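Local coordinates for protein inosine-uridine preferring nucleoside hydrolase (Gardnerella vaginalis 315-A, PDB 6BA1) that belongs to the inosine-uridine preferring nucleoside hydrolase family, whose alpha/beta fold here holds a calcium ion at loops and helix starts beside a largely parallel sheet, at residues S109-S117 / I136-I146; G245-A253 / V300-F309. All coordinates share one frame; numbering follows the deposited sequence.

Contact 1. Residues S109-S117 / I136-I146; sequences SAVDFIIDS and IAAALKKAPEI
Val111, Ile114 and Ile115 of helix 110-121 pack against Ala138 and Ala139 of helix 134-142, joining two helices that lie next to each other on one face of the central sheet. Their axes come within 8.8 Å at a crossing angle of -60°, a close approach that the small alanines permit. Val111 holds CG1 anti to its own backbone N (chi1 -176°), and this methyl rests on the backbone of the other helix, 3.9 Å from Ala139 N. Deeper in, Ile114 CG2 faces Ala139 CB at 4.2 Å. The two helices flank strand 125-129 in the chain: helix 110-121 leads into it, and helix 134-142 forms most of the beta-alpha-beta crossover to its parallel neighbour, strand 152-156. Ile114 and Ile136 both lie on Tyr127 of that shared strand, so branched apolar residues fill the floor between helices and sheet.

Ile115 spreads its branches over the end of the second helix. Ile115 CG2 meets Ala143 CB at 3.8 Å, CG1 touches Ile146 CD1 with the two side chains nearly perpendicular, and Ile115 CD1 lies 3.9 Å from Lys142 CD. Ala143 is where the chain leaves helical geometry, and a bare methyl there leaves room for the isoleucine. At the outer margin the long, flexible Lys142 suits its place: its aliphatic part lies across Ile115, the chain bends at chi3 (-98°), and Lys142 NZ forms a salt bridge with Asp112 OD1 at 3.1 Å, using the oxygen's syn lone pair. Ser109, the N-cap, donates its OG weakly to Asp112 OD2; the same Ser109 OG accepts a weak capping bond from Asp112 N at 3.3 Å.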
loop_
_atom_site.group_PDB
_atom_site.type_symbol
_atom_site.label_atom_id
_atom_site.label_comp_id
_atom_site.label_asym_id
_atom_site.label_seq_id
_atom_site.Cartn_x
_atom_site.Cartn_y
_atom_site.Cartn_z
ATOM N N SER A 109 7.980 13.233 -33.349
ATOM C CA SER A 109 8.164 13.075 -31.900
ATOM C C SER A 109 7.488 11.797 -31.419
ATOM O O SER A 109 6.551 11.292 -32.049
ATOM C CB SER A 109 7.620 14.290 -31.124
ATOM O OG SER A 109 6.207 14.262 -30.994
ATOM N N ALA A 110 7.966 11.293 -30.292
ATOM C CA ALA A 110 7.426 10.078 -29.694
ATOM C C ALA A 110 6.048 10.307 -29.102
ATOM O O ALA A 110 5.229 9.387 -29.049
ATOM C CB ALA A 110 8.366 9.551 -28.634
ATOM N N VAL A 111 5.808 11.540 -28.657
ATOM C CA VAL A 111 4.476 11.981 -28.238
ATOM C C VAL A 111 3.457 11.649 -29.340
ATOM O O VAL A 111 2.458 10.973 -29.086
ATOM C CB VAL A 111 4.445 13.503 -27.932
ATOM C CG1 VAL A 111 3.077 13.925 -27.407
ATOM C CG2 VAL A 111 5.560 13.905 -26.961
ATOM N N ASP A 112 3.741 12.103 -30.564
ATOM C CA ASP A 112 2.850 11.892 -31.718
ATOM C C ASP A 112 2.823 10.447 -32.209
ATOM O O ASP A 112 1.789 9.986 -32.695
ATOM C CB ASP A 112 3.233 12.807 -32.888
ATOM C CG ASP A 112 3.038 14.279 -32.578
ATOM O OD1 ASP A 112 2.077 14.639 -31.865
ATOM O OD2 ASP A 112 3.862 15.080 -33.076
ATOM N N PHE A 113 3.954 9.745 -32.108
ATOM C CA PHE A 113 4.021 8.327 -32.479
ATOM C C PHE A 113 3.078 7.476 -31.630
ATOM O O PHE A 113 2.412 6.575 -32.149
ATOM C CB PHE A 113 5.446 7.786 -32.358
ATOM C CG PHE A 113 5.539 6.295 -32.535
ATOM C CD1 PHE A 113 5.082 5.687 -33.706
ATOM C CD2 PHE A 113 6.061 5.491 -31.523
ATOM C CE1 PHE A 113 5.164 4.311 -33.869
ATOM C CE2 PHE A 113 6.140 4.114 -31.687
ATOM C CZ PHE A 113 5.690 3.526 -32.859
ATOM N N ILE A 114 3.038 7.765 -30.331
ATOM C CA ILE A 114 2.135 7.083 -29.404
ATOM C C ILE A 114 0.682 7.357 -29.800
ATOM O O ILE A 114 -0.098 6.420 -29.987
ATOM C CB ILE A 114 2.404 7.507 -27.938
ATOM C CG1 ILE A 114 3.763 6.957 -27.472
ATOM C CG2 ILE A 114 1.304 7.012 -26.998
ATOM C CD1 ILE A 114 4.344 7.663 -26.263
ATOM N N ILE A 115 0.344 8.635 -29.955
ATOM C CA ILE A 115 -1.026 9.053 -30.279
ATOM C C ILE A 115 -1.477 8.401 -31.589
ATOM O O ILE A 115 -2.587 7.872 -31.676
ATOM C CB ILE A 115 -1.150 10.593 -30.392
ATOM C CG1 ILE A 115 -0.854 11.273 -29.048
ATOM C CG2 ILE A 115 -2.541 11.001 -30.876
ATOM C CD1 ILE A 115 -0.400 12.715 -29.167
ATOM N N ASP A 116 -0.598 8.447 -32.586
ATOM C CA ASP A 116 -0.837 7.843 -33.899
ATOM C C ASP A 116 -1.009 6.318 -33.779
ATOM O O ASP A 116 -1.971 5.759 -34.316
ATOM C CB ASP A 116 0.320 8.195 -34.865
ATOM C CG ASP A 116 0.299 9.629 -35.361
ATOM O OD1 ASP A 116 -0.715 10.343 -35.210
ATOM O OD2 ASP A 116 1.334 10.043 -35.913
ATOM N N SER A 117 -0.096 5.668 -33.052
ATOM C CA SER A 117 -0.145 4.212 -32.832
ATOM C C SER A 117 -1.423 3.758 -32.125
ATOM O O SER A 117 -1.932 2.669 -32.404
ATOM C CB SER A 117 1.073 3.737 -32.030
ATOM O OG SER A 117 2.269 3.903 -32.762
ATOM N N ILE A 136 4.093 9.814 -22.017
ATOM C CA ILE A 136 2.648 9.513 -22.102
ATOM C C ILE A 136 1.733 10.512 -21.357
ATOM O O ILE A 136 0.537 10.598 -21.648
ATOM C CB ILE A 136 2.327 8.051 -21.710
ATOM C CG1 ILE A 136 0.895 7.698 -22.152
ATOM C CG2 ILE A 136 2.552 7.802 -20.223
ATOM C CD1 ILE A 136 0.712 6.275 -22.618
ATOM N N ALA A 137 2.294 11.272 -20.415
ATOM C CA ALA A 137 1.585 12.407 -19.814
ATOM C C ALA A 137 1.302 13.493 -20.849
ATOM O O ALA A 137 0.183 14.005 -20.930
ATOM C CB ALA A 137 2.388 12.991 -18.672
ATOM N N ALA A 138 2.330 13.838 -21.626
ATOM C CA ALA A 138 2.193 14.776 -22.742
ATOM C C ALA A 138 1.260 14.251 -23.845
ATOM O O ALA A 138 0.542 15.033 -24.473
ATOM C CB ALA A 138 3.559 15.116 -23.319
ATOM N N ALA A 139 1.281 12.936 -24.076
ATOM C CA ALA A 139 0.385 12.293 -25.042
ATOM C C ALA A 139 -1.075 12.379 -24.605
ATOM O O ALA A 139 -1.934 12.796 -25.382
ATOM C CB ALA A 139 0.779 10.839 -25.256
ATOM N N LEU A 140 -1.339 11.983 -23.361
ATOM C CA LEU A 140 -2.683 12.084 -22.766
ATOM C C LEU A 140 -3.164 13.531 -22.630
ATOM O O LEU A 140 -4.356 13.811 -22.771
ATOM C CB LEU A 140 -2.725 11.398 -21.393
ATOM C CG LEU A 140 -2.793 9.870 -21.445
ATOM C CD1 LEU A 140 -2.268 9.254 -20.163
ATOM C CD2 LEU A 140 -4.215 9.394 -21.742
ATOM N N LYS A 141 -2.231 14.432 -22.328
ATOM C CA LYS A 141 -2.484 15.875 -22.363
ATOM C C LYS A 141 -2.991 16.295 -23.760
ATOM O O LYS A 141 -4.120 16.773 -23.883
ATOM C CB LYS A 141 -1.207 16.635 -21.946
ATOM C CG LYS A 141 -1.115 18.124 -22.289
ATOM C CD LYS A 141 -1.767 19.027 -21.275
ATOM C CE LYS A 141 -1.532 20.482 -21.699
ATOM N NZ LYS A 141 -1.839 21.471 -20.633
ATOM N N LYS A 142 -2.168 16.092 -24.792
ATOM C CA LYS A 142 -2.515 16.501 -26.164
ATOM C C LYS A 142 -3.738 15.759 -26.731
ATOM O O LYS A 142 -4.568 16.370 -27.410
ATOM C CB LYS A 142 -1.321 16.331 -27.123
ATOM C CG LYS A 142 -1.539 16.979 -28.494
ATOM C CD LYS A 142 -0.477 16.635 -29.525
ATOM C CE LYS A 142 0.569 17.725 -29.640
ATOM N NZ LYS A 142 1.587 17.415 -30.691
ATOM N N ALA A 143 -3.835 14.458 -26.463
ATOM C CA ALA A 143 -4.942 13.630 -26.956
ATOM C C ALA A 143 -5.505 12.747 -25.834
ATOM O O ALA A 143 -5.099 11.589 -25.691
ATOM C CB ALA A 143 -4.479 12.781 -28.130
ATOM N N PRO A 144 -6.452 13.287 -25.032
ATOM C CA PRO A 144 -7.017 12.496 -23.927
ATOM C C PRO A 144 -7.885 11.293 -24.342
ATOM O O PRO A 144 -8.112 10.414 -23.517
ATOM C CB PRO A 144 -7.840 13.525 -23.131
ATOM C CG PRO A 144 -7.415 14.864 -23.629
ATOM C CD PRO A 144 -6.991 14.657 -25.047
ATOM N N GLU A 145 -8.351 11.258 -25.593
ATOM C CA GLU A 145 -9.102 10.102 -26.143
ATOM C C GLU A 145 -8.384 8.768 -25.913
ATOM O O GLU A 145 -9.033 7.746 -25.684
ATOM C CB GLU A 145 -9.345 10.214 -27.658
ATOM C CG GLU A 145 -9.800 11.565 -28.194
ATOM C CD GLU A 145 -8.651 12.369 -28.791
ATOM O OE1 GLU A 145 -7.738 12.735 -28.031
ATOM O OE2 GLU A 145 -8.646 12.625 -30.010
ATOM N N ILE A 146 -7.050 8.802 -26.006
ATOM C CA ILE A 146 -6.171 7.640 -25.801
ATOM C C ILE A 146 -6.672 6.686 -24.709
ATOM O O ILE A 146 -6.737 5.475 -24.933
ATOM C CB ILE A 146 -4.724 8.092 -25.451
ATOM C CG1 ILE A 146 -4.028 8.727 -26.663
ATOM C CG2 ILE A 146 -3.865 6.923 -24.955
ATOM C CD1 ILE A 146 -2.780 9.511 -26.296
#

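Contact 2. Residues G245-A253 / V300-F309; sequences GLHDPLAVA and VDVPRFLNEF. With CA (calcium ion), chain S.
Helix 247-253 and helix 302-309 cross almost perpendicularly, at 91° with their axes 11.0 Å apart, and Phe305 and Phe309 bridge that wide spacing to reach Leu246, Pro249, Leu250 and Ala253. This is buried helix-helix packing within the alpha/beta fold: the second helix follows directly on strand 295-300 of the central sheet, with Asp301 as its N-cap, and the first carries a calcium ligand.

Phe305 is the main bridge. With CG anti to the backbone N (chi1 165°), its ring extends across to the other helix, where a large flat group can touch several neighbours at once. Leu250 CD1 sits over one face in a CH-pi contact, 3.6 Å from the Phe305 ring centroid, and the same methyl also meets Val300 CG2 at 4.2 Å. Around the rim, near the ring plane, come Ala253 CB, at 3.6 Å from Phe305 CE2, and Pro249 CB. The small Ala253 lets the edge of Phe305 settle against its methyl.

Leu246 lies between the two rings. Its CB meets the edge of Phe305 in plane, and Leu246 CD1, 3.6 Å from Phe305 CE1, also stands above the centre of the Phe309 ring, 4.3 Å from its centroid and only 2° off the normal, while CD2 lies by Phe309 CZ. At the edge of that second ring Pro249 CB approaches Phe309 CE2 at 3.7 Å; a proline is well tolerated near the start of a helix, where backbone N-H groups have few helical acceptors. Leu204, from a loop, touches both Leu246 and Phe309. Next to Pro249, the carboxylate of Asp248 turns from the rings to the metal, and Asp248 OD2 binds calcium at 2.5 Å.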
loop_
_atom_site.group_PDB
_atom_site.type_symbol
_atom_site.label_atom_id
_atom_site.label_comp_id
_atom_site.label_asym_id
_atom_site.label_seq_id
_atom_site.Cartn_x
_atom_site.Cartn_y
_atom_site.Cartn_z
ATOM N N GLY A 245 18.397 -6.609 -9.586
ATOM C CA GLY A 245 16.951 -6.638 -9.773
ATOM C C GLY A 245 16.583 -6.691 -11.249
ATOM O O GLY A 245 17.277 -6.113 -12.092
ATOM N N LEU A 246 15.490 -7.390 -11.554
ATOM C CA LEU A 246 14.950 -7.452 -12.904
ATOM C C LEU A 246 13.712 -6.577 -12.975
ATOM O O LEU A 246 12.583 -7.067 -13.056
ATOM C CB LEU A 246 14.625 -8.899 -13.279
ATOM C CG LEU A 246 15.807 -9.867 -13.251
ATOM C CD1 LEU A 246 15.333 -11.282 -13.562
ATOM C CD2 LEU A 246 16.907 -9.404 -14.210
ATOM N N HIS A 247 13.941 -5.273 -12.981
ATOM C CA HIS A 247 12.862 -4.301 -12.810
ATOM C C HIS A 247 12.052 -4.137 -14.102
ATOM O O HIS A 247 10.892 -4.540 -14.173
ATOM C CB HIS A 247 13.414 -2.943 -12.349
ATOM C CG HIS A 247 14.194 -2.996 -11.075
ATOM N ND1 HIS A 247 13.693 -2.518 -9.881
ATOM C CD2 HIS A 247 15.459 -3.449 -10.817
ATOM C CE1 HIS A 247 14.598 -2.683 -8.926
ATOM N NE2 HIS A 247 15.670 -3.258 -9.465
ATOM N N ASP A 248 12.699 -3.583 -15.122
ATOM C CA ASP A 248 12.032 -3.195 -16.363
ATOM C C ASP A 248 11.559 -4.396 -17.217
ATOM O O ASP A 248 10.490 -4.322 -17.822
ATOM C CB ASP A 248 12.930 -2.252 -17.187
ATOM C CG ASP A 248 13.345 -0.986 -16.396
ATOM O OD1 ASP A 248 13.458 -1.032 -15.138
ATOM O OD2 ASP A 248 13.587 0.067 -17.023
ATOM N N PRO A 249 12.328 -5.507 -17.250
ATOM C CA PRO A 249 11.877 -6.689 -17.990
ATOM C C PRO A 249 10.551 -7.253 -17.518
ATOM O O PRO A 249 9.751 -7.712 -18.331
ATOM C CB PRO A 249 12.970 -7.726 -17.717
ATOM C CG PRO A 249 14.167 -6.927 -17.420
ATOM C CD PRO A 249 13.667 -5.724 -16.673
ATOM N N LEU A 250 10.337 -7.221 -16.204
ATOM C CA LEU A 250 9.138 -7.790 -15.613
ATOM C C LEU A 250 7.879 -7.088 -16.094
ATOM O O LEU A 250 6.850 -7.733 -16.286
ATOM C CB LEU A 250 9.230 -7.748 -14.089
ATOM C CG LEU A 250 8.108 -8.396 -13.270
ATOM C CD1 LEU A 250 7.823 -9.829 -13.700
ATOM C CD2 LEU A 250 8.514 -8.353 -11.807
ATOM N N ALA A 251 7.968 -5.776 -16.307
ATOM C CA ALA A 251 6.865 -5.023 -16.904
ATOM C C ALA A 251 6.465 -5.582 -18.264
ATOM O O ALA A 251 5.277 -5.740 -18.559
ATOM C CB ALA A 251 7.230 -3.556 -17.021
ATOM N N VAL A 252 7.468 -5.903 -19.077
ATOM C CA VAL A 252 7.241 -6.490 -20.400
ATOM C C VAL A 252 6.663 -7.898 -20.257
ATOM O O VAL A 252 5.720 -8.256 -20.963
ATOM C CB VAL A 252 8.532 -6.515 -21.249
ATOM C CG1 VAL A 252 8.276 -7.170 -22.598
ATOM C CG2 VAL A 252 9.072 -5.102 -21.442
ATOM N N ALA A 253 7.221 -8.683 -19.334
ATOM C CA ALA A 253 6.740 -10.045 -19.077
ATOM C C ALA A 253 5.263 -10.092 -18.694
ATOM O O ALA A 253 4.543 -11.006 -19.096
ATOM C CB ALA A 253 7.588 -10.703 -17.998
ATOM N N VAL A 300 4.117 -12.091 -7.225
ATOM C CA VAL A 300 4.773 -12.446 -8.487
ATOM C C VAL A 300 5.342 -13.872 -8.451
ATOM O O VAL A 300 5.839 -14.327 -7.420
ATOM C CB VAL A 300 5.880 -11.416 -8.843
ATOM C CG1 VAL A 300 6.880 -11.240 -7.700
ATOM C CG2 VAL A 300 6.604 -11.792 -10.134
ATOM N N ASP A 301 5.248 -14.566 -9.583
ATOM C CA ASP A 301 5.771 -15.925 -9.748
ATOM C C ASP A 301 7.242 -15.825 -10.174
ATOM O O ASP A 301 7.558 -15.920 -11.358
ATOM C CB ASP A 301 4.910 -16.669 -10.790
ATOM C CG ASP A 301 5.177 -18.159 -10.850
ATOM O OD1 ASP A 301 6.256 -18.622 -10.402
ATOM O OD2 ASP A 301 4.288 -18.876 -11.361
ATOM N N VAL A 302 8.134 -15.642 -9.203
ATOM C CA VAL A 302 9.548 -15.308 -9.480
ATOM C C VAL A 302 10.307 -16.397 -10.249
ATOM O O VAL A 302 11.026 -16.082 -11.198
ATOM C CB VAL A 302 10.329 -14.923 -8.189
ATOM C CG1 VAL A 302 11.818 -14.700 -8.476
ATOM C CG2 VAL A 302 9.721 -13.685 -7.548
ATOM N N PRO A 303 10.165 -17.678 -9.843
ATOM C CA PRO A 303 10.885 -18.744 -10.558
ATOM C C PRO A 303 10.409 -18.984 -11.995
ATOM O O PRO A 303 11.219 -19.362 -12.847
ATOM C CB PRO A 303 10.627 -19.984 -9.698
ATOM C CG PRO A 303 10.214 -19.454 -8.373
ATOM C CD PRO A 303 9.425 -18.229 -8.692
ATOM N N ARG A 304 9.115 -18.782 -12.249
ATOM C CA ARG A 304 8.559 -18.897 -13.602
ATOM C C ARG A 304 8.968 -17.713 -14.466
ATOM O O ARG A 304 9.303 -17.890 -15.632
ATOM C CB ARG A 304 7.033 -19.011 -13.567
ATOM C CG ARG A 304 6.442 -19.574 -14.850
ATOM C CD ARG A 304 4.932 -19.649 -14.776
ATOM N NE ARG A 304 4.275 -18.399 -15.161
ATOM C CZ ARG A 304 2.975 -18.146 -14.991
ATOM N NH1 ARG A 304 2.165 -19.042 -14.432
ATOM N NH2 ARG A 304 2.469 -16.980 -15.369
ATOM N N PHE A 305 8.925 -16.511 -13.898
ATOM C CA PHE A 305 9.428 -15.310 -14.576
ATOM C C PHE A 305 10.909 -15.445 -14.927
ATOM O O PHE A 305 11.299 -15.145 -16.046
ATOM C CB PHE A 305 9.206 -14.056 -13.729
ATOM C CG PHE A 305 10.007 -12.871 -14.185
ATOM C CD1 PHE A 305 11.039 -12.359 -13.397
ATOM C CD2 PHE A 305 9.757 -12.287 -15.417
ATOM C CE1 PHE A 305 11.776 -11.270 -13.816
ATOM C CE2 PHE A 305 10.493 -11.207 -15.857
ATOM C CZ PHE A 305 11.510 -10.697 -15.062
ATOM N N LEU A 306 11.720 -15.892 -13.973
ATOM C CA LEU A 306 13.151 -16.106 -14.204
ATOM C C LEU A 306 13.417 -17.139 -15.310
ATOM O O LEU A 306 14.364 -16.987 -16.076
ATOM C CB LEU A 306 13.857 -16.519 -12.901
ATOM C CG LEU A 306 15.381 -16.740 -12.936
ATOM C CD1 LEU A 306 16.099 -15.483 -13.408
ATOM C CD2 LEU A 306 15.913 -17.190 -11.588
ATOM N N ASN A 307 12.583 -18.174 -15.392
ATOM C CA ASN A 307 12.674 -19.175 -16.466
ATOM C C ASN A 307 12.218 -18.613 -17.820
ATOM O O ASN A 307 12.862 -18.844 -18.842
ATOM C CB ASN A 307 11.848 -20.417 -16.115
ATOM C CG ASN A 307 11.930 -21.489 -17.182
ATOM O OD1 ASN A 307 13.013 -21.948 -17.532
ATOM N ND2 ASN A 307 10.780 -21.888 -17.708
ATOM N N GLU A 308 11.098 -17.896 -17.816
ATOM C CA GLU A 308 10.573 -17.217 -19.014
ATOM C C GLU A 308 11.599 -16.217 -19.561
ATOM O O GLU A 308 11.836 -16.157 -20.764
ATOM C CB GLU A 308 9.253 -16.490 -18.683
ATOM C CG GLU A 308 8.209 -16.502 -19.785
ATOM C CD GLU A 308 7.535 -17.859 -19.966
ATOM O OE1 GLU A 308 7.267 -18.545 -18.967
ATOM O OE2 GLU A 308 7.254 -18.239 -21.116
ATOM N N PHE A 309 12.195 -15.450 -18.650
ATOM C CA PHE A 309 13.241 -14.455 -18.940
ATOM C C PHE A 309 14.453 -15.061 -19.642
ATOM O O PHE A 309 14.862 -14.579 -20.698
ATOM C CB PHE A 309 13.658 -13.792 -17.618
ATOM C CG PHE A 309 14.750 -12.770 -17.732
ATOM C CD1 PHE A 309 16.084 -13.137 -17.580
ATOM C CD2 PHE A 309 14.443 -11.429 -17.913
ATOM C CE1 PHE A 309 17.095 -12.193 -17.652
ATOM C CE2 PHE A 309 15.449 -10.475 -17.989
ATOM C CZ PHE A 309 16.778 -10.857 -17.853
HETATM CA CA CA S . 14.577 2.273 -16.315
#

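In the fold
Contact 1 is complete in the sequence before contact 2 begins, and the two lie on opposite sides of the chain's centre, with centres 28 Å apart and nearest atoms about 13 Å apart. Contact 2 holds one calcium ligand itself, Asp248; Asp12, Asp17 and Thr130 complete the protein ligands. Contact 1 supplies none, and the side chain of Ile136 is about 14 Å from the metal. Its link to the site is indirect, through strands whose ends lead to ligands: Thr130 follows strand 125-129, the strand beneath contact 1, and Asp12 follows strand 6-11, touched by Phe113 and Ser117. Helix 15-25, which contains Asp17, in turn packs on Pro249 and Ala253 of contact 2.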